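Metallocarboxypeptidase (Trypanosoma cruzi, PDB 3DWC) probably removes single amino acids, other than proline, from the C-terminal ends of peptides as a metal-dependent carboxypeptidase of the M32 family. Local coordinates at residues B[289-292]-B[296-299]; B[467-472]-B[476-481]; B[245-250]-B[274-279]; B[423-428]-B[485-490]. All coordinates share one frame; numbering follows the deposited sequence.

Contact 1 of 4, residues B[289-292]-B[296-299]; sequences CMAR and VHEG. With CO (cobalt (II) ion), chain Q.
With chi1 at -137°, away from the usual staggered values, the H297 ring is carried over to A291, whose methyl group points at the helical segment 296-299. A291 CB meets the ring obliquely at its carbon corner, 3.3 Å from H297 CD2 and 3.9 Å from H297 NE2. NE2 itself is hydrogen-bonded to E275, which would fix the rotation of the ring beside the methyl. At the neighbouring pair, R292 CG lies 4.3 Å from V296 CG2, a looser aliphatic touch made by the base of the arginine; its guanidinium leads away to the carbonyl of L473 and a salt bridge with E86. The loop 289-292 thus lies against the first turns of helix 294-309, the helix that supplies the third protein ligand of the HExxH metallopeptidase site. E298, next to H297, has CG anti to its backbone nitrogen (chi1 -174°) and a chain bent at chi2, and it binds cobalt through E298 OE2 at 2.2 Å. H267 and H271 of the preceding helix complete the protein ligands, and three waters also sit on the metal. The ring of H297 also meets that of H271, one of the metal ligands.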
loop_
_atom_site.group_PDB
_atom_site.type_symbol
_atom_site.label_atom_id
_atom_site.label_comp_id
_atom_site.label_asym_id
_atom_site.label_seq_id
_atom_site.Cartn_x
_atom_site.Cartn_y
_atom_site.Cartn_z
ATOM N N CYS B 289 15.129 -18.865 2.008
ATOM C CA CYS B 289 15.202 -17.909 0.927
ATOM C C CYS B 289 15.053 -16.538 1.515
ATOM O O CYS B 289 14.040 -15.895 1.313
ATOM C CB CYS B 289 14.136 -18.168 -0.109
ATOM S SG CYS B 289 14.177 -16.974 -1.431
ATOM N N MET B 290 16.089 -16.107 2.229
ATOM C CA MET B 290 16.208 -14.800 2.842
ATOM C C MET B 290 17.669 -14.320 2.913
ATOM O O MET B 290 18.594 -15.134 2.940
ATOM C CB MET B 290 15.725 -14.879 4.265
ATOM C CG MET B 290 14.350 -15.431 4.374
ATOM S SD MET B 290 13.475 -14.610 5.680
ATOM C CE MET B 290 13.214 -13.106 4.737
ATOM N N ALA B 291 17.862 -12.997 2.909
ATOM C CA ALA B 291 19.170 -12.405 3.190
ATOM C C ALA B 291 19.830 -13.069 4.393
ATOM O O ALA B 291 19.165 -13.394 5.347
ATOM C CB ALA B 291 19.049 -10.929 3.385
ATOM N N ARG B 292 21.139 -13.349 4.300
ATOM C CA ARG B 292 21.820 -14.137 5.311
ATOM C C ARG B 292 21.997 -13.344 6.604
ATOM O O ARG B 292 21.851 -13.887 7.681
ATOM C CB ARG B 292 23.160 -14.666 4.760
ATOM C CG ARG B 292 24.099 -15.285 5.785
ATOM C CD ARG B 292 23.633 -16.650 6.226
ATOM N NE ARG B 292 22.588 -16.548 7.233
ATOM C CZ ARG B 292 21.942 -17.608 7.724
ATOM N NH1 ARG B 292 22.262 -18.835 7.330
ATOM N NH2 ARG B 292 20.987 -17.431 8.608
ATOM N N VAL B 296 25.815 -9.087 5.697
ATOM C CA VAL B 296 25.778 -9.483 4.294
ATOM C C VAL B 296 24.914 -8.526 3.463
ATOM O O VAL B 296 25.350 -8.106 2.407
ATOM C CB VAL B 296 25.412 -10.982 4.096
ATOM C CG1 VAL B 296 25.316 -11.322 2.592
ATOM C CG2 VAL B 296 26.416 -11.849 4.832
ATOM N N HIS B 297 23.793 -8.048 4.001
ATOM C CA HIS B 297 22.921 -7.114 3.263
ATOM C C HIS B 297 23.624 -5.775 3.006
ATOM O O HIS B 297 23.687 -5.291 1.857
ATOM C CB HIS B 297 21.613 -6.904 4.026
ATOM C CG HIS B 297 20.411 -6.916 3.153
ATOM N ND1 HIS B 297 20.345 -6.199 1.980
ATOM C CD2 HIS B 297 19.284 -7.660 3.208
ATOM C CE1 HIS B 297 19.182 -6.427 1.396
ATOM N NE2 HIS B 297 18.519 -7.316 2.121
ATOM N N GLU B 298 24.191 -5.197 4.066
ATOM C CA GLU B 298 24.891 -3.911 3.980
ATOM C C GLU B 298 26.174 -4.082 3.169
ATOM O O GLU B 298 26.660 -3.122 2.577
ATOM C CB GLU B 298 25.164 -3.347 5.399
ATOM C CG GLU B 298 25.755 -1.959 5.406
ATOM C CD GLU B 298 24.759 -0.861 5.022
ATOM O OE1 GLU B 298 25.092 0.339 5.208
ATOM O OE2 GLU B 298 23.647 -1.181 4.580
ATOM N N GLY B 299 26.674 -5.320 3.062
ATOM C CA GLY B 299 27.746 -5.626 2.130
ATOM C C GLY B 299 27.366 -5.467 0.667
ATOM O O GLY B 299 28.191 -5.068 -0.180
HETATM CO CO CO Q . 21.944 0.085 4.009
HETATM O O HOH W 1 22.558 1.148 5.324
HETATM O O HOH W 2 20.201 1.513 3.872
HETATM O O HOH W 3 20.898 -0.472 5.838
#

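Contact 2 of 4, residues B[467-472]-B[476-481]; sequences WQHGSS and DELLRQ. With SO4 (sulfate ion), chain S.
H469 carries this contact, meeting L478 with its CB and Q481 with the far corner of its ring. L478 CD1 lies 3.7 Å from H469 CB and 4.0 Å from H469 CD2, approaching the ring obliquely. Having CG anti to the backbone nitrogen (chi1 178°) sends the isobutyl group of L478 across to the loop. Q481, extended beyond CG, brings its amide to the imidazole with the two planes 66° apart; Q481 NE2 lies 3.5 Å from H469 CE1. Q468 CG lies over the centre of one ring face, 3.6 Å above the plane. On the same helix as Q481, R480 NH2 donates to O2 of a sulfate at 3.1 Å, an ion probably from the crystallisation liquor. The chain leaves helix 456-467 here: G470 takes a positive phi, and a type II' turn runs from H469 to S472. H469 O closes that turn by accepting from S472 N at 3.0 Å and from S472 OG at 2.5 Å, the hydroxyl in the carbonyl plane on a lone pair. The contact is a tight connection between consecutive helices 456-467 and 475-483. Its cross-segment chemistry is mainly van der Waals packing, and the two bonds to H469 O are consistent with a fixed turn beneath the imidazole.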
loop_
_atom_site.group_PDB
_atom_site.type_symbol
_atom_site.label_atom_id
_atom_site.label_comp_id
_atom_site.label_asym_id
_atom_site.label_seq_id
_atom_site.Cartn_x
_atom_site.Cartn_y
_atom_site.Cartn_z
ATOM N N TRP B 467 23.861 -13.794 -3.844
ATOM C CA TRP B 467 22.397 -13.631 -3.866
ATOM C C TRP B 467 21.671 -14.949 -4.009
ATOM O O TRP B 467 20.698 -15.177 -3.334
ATOM C CB TRP B 467 21.889 -12.592 -4.883
ATOM C CG TRP B 467 22.600 -11.283 -4.925
ATOM C CD1 TRP B 467 23.255 -10.671 -3.909
ATOM C CD2 TRP B 467 22.667 -10.396 -6.037
ATOM N NE1 TRP B 467 23.751 -9.450 -4.326
ATOM C CE2 TRP B 467 23.418 -9.280 -5.645
ATOM C CE3 TRP B 467 22.199 -10.461 -7.353
ATOM C CZ2 TRP B 467 23.697 -8.231 -6.511
ATOM C CZ3 TRP B 467 22.514 -9.425 -8.228
ATOM C CH2 TRP B 467 23.251 -8.341 -7.805
ATOM N N GLN B 468 22.159 -15.871 -4.829
ATOM C CA GLN B 468 21.394 -17.113 -5.075
ATOM C C GLN B 468 21.328 -18.073 -3.887
ATOM O O GLN B 468 20.491 -18.950 -3.877
ATOM C CB GLN B 468 21.962 -17.902 -6.249
ATOM C CG GLN B 468 23.338 -18.535 -5.948
ATOM C CD GLN B 468 23.736 -19.507 -7.034
ATOM O OE1 GLN B 468 22.863 -20.130 -7.603
ATOM N NE2 GLN B 468 25.043 -19.669 -7.298
ATOM N N HIS B 469 22.215 -17.895 -2.905
ATOM C CA HIS B 469 22.291 -18.792 -1.756
ATOM C C HIS B 469 21.336 -18.431 -0.578
ATOM O O HIS B 469 21.036 -19.285 0.271
ATOM C CB HIS B 469 23.749 -18.854 -1.295
ATOM C CG HIS B 469 24.682 -19.356 -2.363
ATOM N ND1 HIS B 469 24.601 -20.637 -2.862
ATOM C CD2 HIS B 469 25.697 -18.752 -3.027
ATOM C CE1 HIS B 469 25.540 -20.802 -3.784
ATOM N NE2 HIS B 469 26.199 -19.663 -3.921
ATOM N N GLY B 470 20.819 -17.208 -0.553
ATOM C CA GLY B 470 20.108 -16.681 0.617
ATOM C C GLY B 470 20.678 -17.136 1.962
ATOM O O GLY B 470 21.802 -16.780 2.315
ATOM N N SER B 471 19.903 -17.921 2.719
ATOM C CA SER B 471 20.315 -18.392 4.064
ATOM C C SER B 471 20.544 -19.881 4.153
ATOM O O SER B 471 20.397 -20.473 5.249
ATOM C CB SER B 471 19.279 -17.969 5.132
ATOM O OG SER B 471 19.309 -16.578 5.179
ATOM N N SER B 472 20.931 -20.476 3.017
ATOM C CA SER B 472 21.066 -21.920 2.901
ATOM C C SER B 472 22.389 -22.359 3.458
ATOM O O SER B 472 22.522 -23.485 3.854
ATOM C CB SER B 472 20.966 -22.405 1.438
ATOM O OG SER B 472 21.848 -21.667 0.606
ATOM N N ASP B 476 29.855 -18.038 7.611
ATOM C CA ASP B 476 31.234 -18.449 7.409
ATOM C C ASP B 476 31.346 -19.272 6.112
ATOM O O ASP B 476 32.259 -19.056 5.313
ATOM C CB ASP B 476 31.771 -19.241 8.611
ATOM C CG ASP B 476 32.296 -18.341 9.738
ATOM O OD1 ASP B 476 32.404 -17.109 9.551
ATOM O OD2 ASP B 476 32.597 -18.861 10.835
ATOM N N GLU B 477 30.385 -20.164 5.887
ATOM C CA GLU B 477 30.407 -21.101 4.749
ATOM C C GLU B 477 30.232 -20.287 3.470
ATOM O O GLU B 477 30.900 -20.506 2.459
ATOM C CB GLU B 477 29.245 -22.131 4.854
ATOM C CG GLU B 477 29.483 -23.364 5.771
ATOM C CD GLU B 477 28.189 -24.161 6.145
ATOM O OE1 GLU B 477 27.037 -23.676 5.918
ATOM O OE2 GLU B 477 28.338 -25.297 6.677
ATOM N N LEU B 478 29.292 -19.366 3.525
ATOM C CA LEU B 478 28.956 -18.519 2.376
ATOM C C LEU B 478 30.174 -17.686 1.880
ATOM O O LEU B 478 30.540 -17.716 0.678
ATOM C CB LEU B 478 27.780 -17.592 2.781
ATOM C CG LEU B 478 27.309 -16.607 1.737
ATOM C CD1 LEU B 478 26.562 -17.288 0.584
ATOM C CD2 LEU B 478 26.459 -15.529 2.380
ATOM N N LEU B 479 30.795 -16.953 2.815
ATOM C CA LEU B 479 31.997 -16.148 2.500
ATOM C C LEU B 479 33.206 -16.974 2.049
ATOM O O LEU B 479 33.955 -16.565 1.138
ATOM C CB LEU B 479 32.338 -15.239 3.679
ATOM C CG LEU B 479 31.308 -14.141 3.936
ATOM C CD1 LEU B 479 31.821 -13.154 4.973
ATOM C CD2 LEU B 479 30.942 -13.385 2.634
ATOM N N ARG B 480 33.403 -18.142 2.664
ATOM C CA ARG B 480 34.425 -19.078 2.242
ATOM C C ARG B 480 34.194 -19.563 0.822
ATOM O O ARG B 480 35.111 -19.621 -0.008
ATOM C CB ARG B 480 34.463 -20.318 3.165
ATOM C CG ARG B 480 35.617 -20.386 4.111
ATOM C CD ARG B 480 35.805 -21.793 4.702
ATOM N NE ARG B 480 34.856 -22.047 5.786
ATOM C CZ ARG B 480 35.095 -21.843 7.086
ATOM N NH1 ARG B 480 34.140 -22.097 7.974
ATOM N NH2 ARG B 480 36.279 -21.402 7.518
ATOM N N GLN B 481 32.966 -19.948 0.533
ATOM C CA GLN B 481 32.667 -20.442 -0.812
ATOM C C GLN B 481 32.822 -19.319 -1.847
ATOM O O GLN B 481 33.334 -19.532 -2.940
ATOM C CB GLN B 481 31.247 -20.985 -0.857
ATOM C CG GLN B 481 31.036 -21.989 -1.966
ATOM C CD GLN B 481 29.605 -22.497 -2.002
ATOM O OE1 GLN B 481 29.318 -23.586 -1.521
ATOM N NE2 GLN B 481 28.685 -21.662 -2.499
HETATM S S SO4 S . 39.037 -19.391 7.051
HETATM O O1 SO4 S . 38.399 -19.960 8.245
HETATM O O2 SO4 S . 38.353 -19.817 5.832
HETATM O O3 SO4 S . 39.074 -17.938 7.221
HETATM O O4 SO4 S . 40.412 -19.878 6.919
#

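Contact 3 of 4, residues B[245-250]-B[274-279]; sequences EDVRIT and YEQNCG
Strand 246-251 passes the C-terminal end of helix 259-276, where V247 turns its side chain toward the last helical turn. The contact rests on one methyl, V247 CG2, 3.7 Å from Q276 CG and 3.9 Å from E275 CB. CG1 is anti to the backbone nitrogen (chi1 176°), leaving CG2 anti to the carbonyl carbon and facing the helix end. The valine side chain crosses that of E275 at about a right angle and that of Q276 obliquely. Only the aliphatic parts of E275 and Q276 touch the valine: the carboxylate of E275 goes to H297 and K244, the amide of Q276 to the D226 carbonyl. Elsewhere on the strand, D246 and R248 form a side-on salt bridge, R248 NE to D246 OD1 and R248 NH2 to D246 OD2, both at 2.8 Å. OD1 lies in the guanidinium plane but is met from above the carboxylate plane. R248 also bridges to D29 of the second subunit. The strand is the middle one of a small mixed sheet, and helix 259-276 bears H267, E268 and H271. As in other clan MA metallopeptidases, a strand lies near the HExxH helix, and I249 packs on the predicted catalytic residue E268.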
loop_
_atom_site.group_PDB
_atom_site.type_symbol
_atom_site.label_atom_id
_atom_site.label_comp_id
_atom_site.label_asym_id
_atom_site.label_seq_id
_atom_site.Cartn_x
_atom_site.Cartn_y
_atom_site.Cartn_z
ATOM N N GLU B 245 9.334 -9.998 -4.420
ATOM C CA GLU B 245 8.674 -9.912 -5.733
ATOM C C GLU B 245 8.317 -8.489 -6.161
ATOM O O GLU B 245 7.860 -8.272 -7.288
ATOM C CB GLU B 245 7.383 -10.773 -5.744
ATOM C CG GLU B 245 7.573 -12.181 -5.213
ATOM C CD GLU B 245 7.356 -12.333 -3.726
ATOM O OE1 GLU B 245 7.274 -13.511 -3.310
ATOM O OE2 GLU B 245 7.276 -11.312 -2.970
ATOM N N ASP B 246 8.510 -7.516 -5.269
ATOM C CA ASP B 246 7.972 -6.199 -5.464
ATOM C C ASP B 246 8.764 -5.304 -4.535
ATOM O O ASP B 246 8.277 -4.905 -3.489
ATOM C CB ASP B 246 6.451 -6.244 -5.142
ATOM C CG ASP B 246 5.741 -4.930 -5.421
ATOM O OD1 ASP B 246 6.443 -3.883 -5.571
ATOM O OD2 ASP B 246 4.461 -4.944 -5.448
ATOM N N VAL B 247 10.017 -5.003 -4.920
ATOM C CA VAL B 247 10.966 -4.337 -4.026
ATOM C C VAL B 247 10.869 -2.838 -4.276
ATOM O O VAL B 247 10.994 -2.401 -5.398
ATOM C CB VAL B 247 12.425 -4.815 -4.264
ATOM C CG1 VAL B 247 13.452 -3.966 -3.328
ATOM C CG2 VAL B 247 12.522 -6.255 -4.034
ATOM N N ARG B 248 10.608 -2.076 -3.232
ATOM C CA ARG B 248 10.267 -0.685 -3.320
ATOM C C ARG B 248 11.263 0.109 -2.450
ATOM O O ARG B 248 11.293 -0.040 -1.225
ATOM C CB ARG B 248 8.812 -0.442 -2.849
ATOM C CG ARG B 248 7.810 -1.248 -3.667
ATOM C CD ARG B 248 6.381 -0.825 -3.438
ATOM N NE ARG B 248 5.477 -1.675 -4.211
ATOM C CZ ARG B 248 4.165 -1.530 -4.192
ATOM N NH1 ARG B 248 3.630 -0.586 -3.458
ATOM N NH2 ARG B 248 3.385 -2.383 -4.831
ATOM N N ILE B 249 12.043 0.952 -3.126
ATOM C CA ILE B 249 13.032 1.790 -2.522
ATOM C C ILE B 249 12.586 3.250 -2.589
ATOM O O ILE B 249 11.798 3.632 -3.426
ATOM C CB ILE B 249 14.406 1.599 -3.179
ATOM C CG1 ILE B 249 14.489 2.173 -4.583
ATOM C CG2 ILE B 249 14.788 0.132 -3.260
ATOM C CD1 ILE B 249 15.945 2.292 -4.997
ATOM N N THR B 250 13.098 4.066 -1.682
ATOM C CA THR B 250 12.779 5.476 -1.695
ATOM C C THR B 250 14.039 6.335 -1.533
ATOM O O THR B 250 15.145 5.833 -1.240
ATOM C CB THR B 250 11.855 5.820 -0.557
ATOM O OG1 THR B 250 12.551 5.595 0.651
ATOM C CG2 THR B 250 10.597 4.966 -0.600
ATOM N N TYR B 274 19.907 -7.654 -4.071
ATOM C CA TYR B 274 19.940 -8.844 -3.234
ATOM C C TYR B 274 18.524 -9.414 -3.072
ATOM O O TYR B 274 18.276 -10.606 -3.379
ATOM C CB TYR B 274 20.598 -8.523 -1.895
ATOM C CG TYR B 274 21.013 -9.665 -0.981
ATOM C CD1 TYR B 274 20.942 -11.003 -1.350
ATOM C CD2 TYR B 274 21.524 -9.378 0.257
ATOM C CE1 TYR B 274 21.393 -12.041 -0.436
ATOM C CE2 TYR B 274 21.933 -10.382 1.162
ATOM C CZ TYR B 274 21.875 -11.705 0.789
ATOM O OH TYR B 274 22.310 -12.657 1.671
ATOM N N GLU B 275 17.598 -8.550 -2.645
ATOM C CA GLU B 275 16.197 -8.933 -2.461
ATOM C C GLU B 275 15.554 -9.496 -3.746
ATOM O O GLU B 275 14.874 -10.542 -3.685
ATOM C CB GLU B 275 15.392 -7.759 -1.877
ATOM C CG GLU B 275 15.830 -7.375 -0.446
ATOM C CD GLU B 275 15.507 -8.475 0.571
ATOM O OE1 GLU B 275 16.281 -8.724 1.524
ATOM O OE2 GLU B 275 14.467 -9.120 0.405
ATOM N N GLN B 276 15.812 -8.875 -4.912
ATOM C CA GLN B 276 15.161 -9.275 -6.161
ATOM C C GLN B 276 15.694 -10.574 -6.701
ATOM O O GLN B 276 15.050 -11.197 -7.567
ATOM C CB GLN B 276 15.346 -8.212 -7.287
ATOM C CG GLN B 276 14.574 -6.921 -7.061
ATOM C CD GLN B 276 14.452 -6.081 -8.316
ATOM O OE1 GLN B 276 15.393 -6.004 -9.162
ATOM N NE2 GLN B 276 13.257 -5.492 -8.492
ATOM N N ASN B 277 16.909 -10.935 -6.271
ATOM C CA ASN B 277 17.555 -12.135 -6.727
ATOM C C ASN B 277 17.839 -13.151 -5.648
ATOM O O ASN B 277 18.651 -14.061 -5.869
ATOM C CB ASN B 277 18.832 -11.778 -7.463
ATOM C CG ASN B 277 18.551 -10.967 -8.681
ATOM O OD1 ASN B 277 18.208 -11.526 -9.719
ATOM N ND2 ASN B 277 18.615 -9.645 -8.551
ATOM N N CYS B 278 17.135 -13.054 -4.527
ATOM C CA CYS B 278 17.425 -13.915 -3.394
ATOM C C CYS B 278 16.973 -15.337 -3.678
ATOM O O CYS B 278 15.804 -15.573 -3.954
ATOM C CB CYS B 278 16.798 -13.366 -2.091
ATOM S SG CYS B 278 17.513 -14.107 -0.606
ATOM N N GLY B 279 17.891 -16.295 -3.605
ATOM C CA GLY B 279 17.505 -17.707 -3.597
ATOM C C GLY B 279 17.537 -18.358 -2.231
ATOM O O GLY B 279 17.654 -17.699 -1.230
#

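Contact 4 of 4, residues B[423-428]-B[485-490]; sequences YSLGAM and ETLNPE. With SO4 (sulfate ion), chain S; SO4 (sulfate ion), chain V.
L487 reaches into the surface of helix 421-441 with its two methyls parted between two partners. L487 CD1 rests 3.7 Å from M428 CB, whereas L487 CD2 meets L425 CD2 at 4.0 Å, the two leucine side chains crossing at about a right angle. L487 CB points toward the helix, and CG anti to the backbone nitrogen (chi1 -174°) places the two methyls against L425 and M428. M428 is extended beyond CG and runs obliquely past P489, placing M428 SD 3.9 Å from P489 CB. Beside the base of M428, one water links the backbones, donating to M428 O at 2.8 Å and to N488 O at 2.7 Å. The other side of the loop is polar. N488 OD1 accepts from E490 N at 2.9 Å, a capping bond ahead of helix 490-501 in which the donor stands above the carbonyl plane, and N488 ND2 donates to E485 OE1 in its own amide plane but from above the carboxylate. N488 ND2 also reaches a sulfate, probably from the crystallisation liquor. The contact thus fastens the connection between helices 475-483 and 490-501 onto helix 421-441, and helix 168-196 packs on M428 and P489 as well. Its chemistry is divided: apolar side chains supply the adhesion, the water bridges the M428 and N488 carbonyls, and the bonds around N488 probably stiffen the loop that carries L487.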
loop_
_atom_site.group_PDB
_atom_site.type_symbol
_atom_site.label_atom_id
_atom_site.label_comp_id
_atom_site.label_asym_id
_atom_site.label_seq_id
_atom_site.Cartn_x
_atom_site.Cartn_y
_atom_site.Cartn_z
ATOM N N TYR B 423 26.986 -2.547 10.356
ATOM C CA TYR B 423 27.369 -1.589 9.341
ATOM C C TYR B 423 28.801 -1.769 8.902
ATOM O O TYR B 423 29.061 -1.876 7.702
ATOM C CB TYR B 423 27.218 -0.163 9.881
ATOM C CG TYR B 423 25.822 0.331 10.065
ATOM C CD1 TYR B 423 25.068 0.774 8.993
ATOM C CD2 TYR B 423 25.292 0.513 11.361
ATOM C CE1 TYR B 423 23.724 1.301 9.188
ATOM C CE2 TYR B 423 23.976 1.017 11.567
ATOM C CZ TYR B 423 23.218 1.417 10.484
ATOM O OH TYR B 423 21.966 1.914 10.731
ATOM N N SER B 424 29.737 -1.832 9.852
ATOM C CA SER B 424 31.155 -2.009 9.477
ATOM C C SER B 424 31.393 -3.399 8.986
ATOM O O SER B 424 32.223 -3.573 8.103
ATOM C CB SER B 424 32.122 -1.668 10.625
ATOM O OG SER B 424 32.041 -0.292 11.015
ATOM N N LEU B 425 30.681 -4.409 9.525
ATOM C CA LEU B 425 30.762 -5.756 8.928
ATOM C C LEU B 425 30.350 -5.725 7.458
ATOM O O LEU B 425 30.942 -6.400 6.600
ATOM C CB LEU B 425 29.887 -6.772 9.689
ATOM C CG LEU B 425 30.160 -6.985 11.168
ATOM C CD1 LEU B 425 29.078 -7.940 11.751
ATOM C CD2 LEU B 425 31.634 -7.480 11.470
ATOM N N GLY B 426 29.326 -4.931 7.151
ATOM C CA GLY B 426 28.909 -4.712 5.747
ATOM C C GLY B 426 29.987 -4.103 4.890
ATOM O O GLY B 426 30.255 -4.560 3.724
ATOM N N ALA B 427 30.669 -3.093 5.437
ATOM C CA ALA B 427 31.739 -2.454 4.705
ATOM C C ALA B 427 32.869 -3.442 4.424
ATOM O O ALA B 427 33.515 -3.421 3.348
ATOM C CB ALA B 427 32.249 -1.170 5.443
ATOM N N MET B 428 33.135 -4.312 5.390
ATOM C CA MET B 428 34.142 -5.322 5.233
ATOM C C MET B 428 33.798 -6.410 4.237
ATOM O O MET B 428 34.668 -6.847 3.457
ATOM C CB MET B 428 34.408 -5.950 6.628
ATOM C CG MET B 428 35.077 -5.014 7.546
ATOM S SD MET B 428 35.154 -5.633 9.221
ATOM C CE MET B 428 35.605 -4.106 10.061
ATOM N N GLU B 485 37.649 -17.379 1.963
ATOM C CA GLU B 485 37.903 -17.319 3.388
ATOM C C GLU B 485 36.712 -16.698 4.119
ATOM O O GLU B 485 35.815 -16.114 3.511
ATOM C CB GLU B 485 39.167 -16.483 3.677
ATOM C CG GLU B 485 39.026 -15.024 3.271
ATOM C CD GLU B 485 40.286 -14.193 3.433
ATOM O OE1 GLU B 485 41.106 -14.464 4.328
ATOM O OE2 GLU B 485 40.439 -13.231 2.661
ATOM N N THR B 486 36.742 -16.841 5.438
ATOM C CA THR B 486 35.792 -16.222 6.341
ATOM C C THR B 486 35.983 -14.658 6.374
ATOM O O THR B 486 36.941 -14.155 5.844
ATOM C CB THR B 486 35.951 -16.944 7.728
ATOM O OG1 THR B 486 34.745 -16.806 8.475
ATOM C CG2 THR B 486 37.086 -16.411 8.537
ATOM N N LEU B 487 35.104 -13.894 7.013
ATOM C CA LEU B 487 35.231 -12.422 7.009
ATOM C C LEU B 487 36.570 -11.991 7.565
ATOM O O LEU B 487 36.942 -12.405 8.649
ATOM C CB LEU B 487 34.051 -11.714 7.716
ATOM C CG LEU B 487 33.964 -10.172 7.680
ATOM C CD1 LEU B 487 34.017 -9.602 6.272
ATOM C CD2 LEU B 487 32.706 -9.791 8.361
ATOM N N ASN B 488 37.305 -11.216 6.755
ATOM C CA ASN B 488 38.651 -10.759 7.058
ATOM C C ASN B 488 38.743 -9.226 6.855
ATOM O O ASN B 488 38.637 -8.744 5.731
ATOM C CB ASN B 488 39.612 -11.463 6.107
ATOM C CG ASN B 488 41.072 -11.096 6.331
ATOM O OD1 ASN B 488 41.375 -10.138 7.013
ATOM N ND2 ASN B 488 41.990 -11.864 5.699
ATOM N N PRO B 489 38.954 -8.462 7.926
ATOM C CA PRO B 489 39.008 -7.001 7.755
ATOM C C PRO B 489 40.211 -6.437 6.995
ATOM O O PRO B 489 40.246 -5.238 6.761
ATOM C CB PRO B 489 38.992 -6.473 9.203
ATOM C CG PRO B 489 39.469 -7.528 10.001
ATOM C CD PRO B 489 39.085 -8.825 9.341
ATOM N N GLU B 490 41.188 -7.262 6.631
ATOM C CA GLU B 490 42.354 -6.752 5.915
ATOM C C GLU B 490 42.006 -6.190 4.545
ATOM O O GLU B 490 42.638 -5.259 4.101
ATOM C CB GLU B 490 43.451 -7.818 5.782
ATOM C CG GLU B 490 43.987 -8.332 7.105
ATOM C CD GLU B 490 44.473 -7.243 8.054
ATOM O OE1 GLU B 490 45.245 -6.343 7.629
ATOM O OE2 GLU B 490 44.075 -7.323 9.245
HETATM S S SO4 S . 39.037 -19.391 7.051
HETATM O O1 SO4 S . 38.399 -19.960 8.245
HETATM O O2 SO4 S . 38.353 -19.817 5.832
HETATM O O3 SO4 S . 39.074 -17.938 7.221
HETATM O O4 SO4 S . 40.412 -19.878 6.919
HETATM S S SO4 V . 45.499 -10.762 4.558
HETATM O O1 SO4 V . 46.679 -11.372 3.935
HETATM O O2 SO4 V . 45.166 -11.476 5.801
HETATM O O3 SO4 V . 45.849 -9.394 4.946
HETATM O O4 SO4 V . 44.396 -10.764 3.576
HETATM O O HOH W 4 37.200 -6.746 4.600
#

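In the fold
Contact 1 touches each of the other three. Its E298 binds the cobalt ion, and H297 NE2 is 2.7 Å from E275 OE1 of contact 3, so the two helices bearing the metal ligands are tied together beside the site. Contact 2 adjoins it where M290 O lies 2.8 Å from S471 OG, their centres about 9 Å apart, and also reaches contact 3 through W467 O and G279 N, 3.0 Å apart. Contact 4 packs behind the metal ligand, E298 CB lying 4.0 Å from G426 CA; one sulfate lies between its T486 and R480 of contact 2, the bond to T486 being doubtful. Contacts 3 and 4 do not touch; their centres are about 23 Å apart.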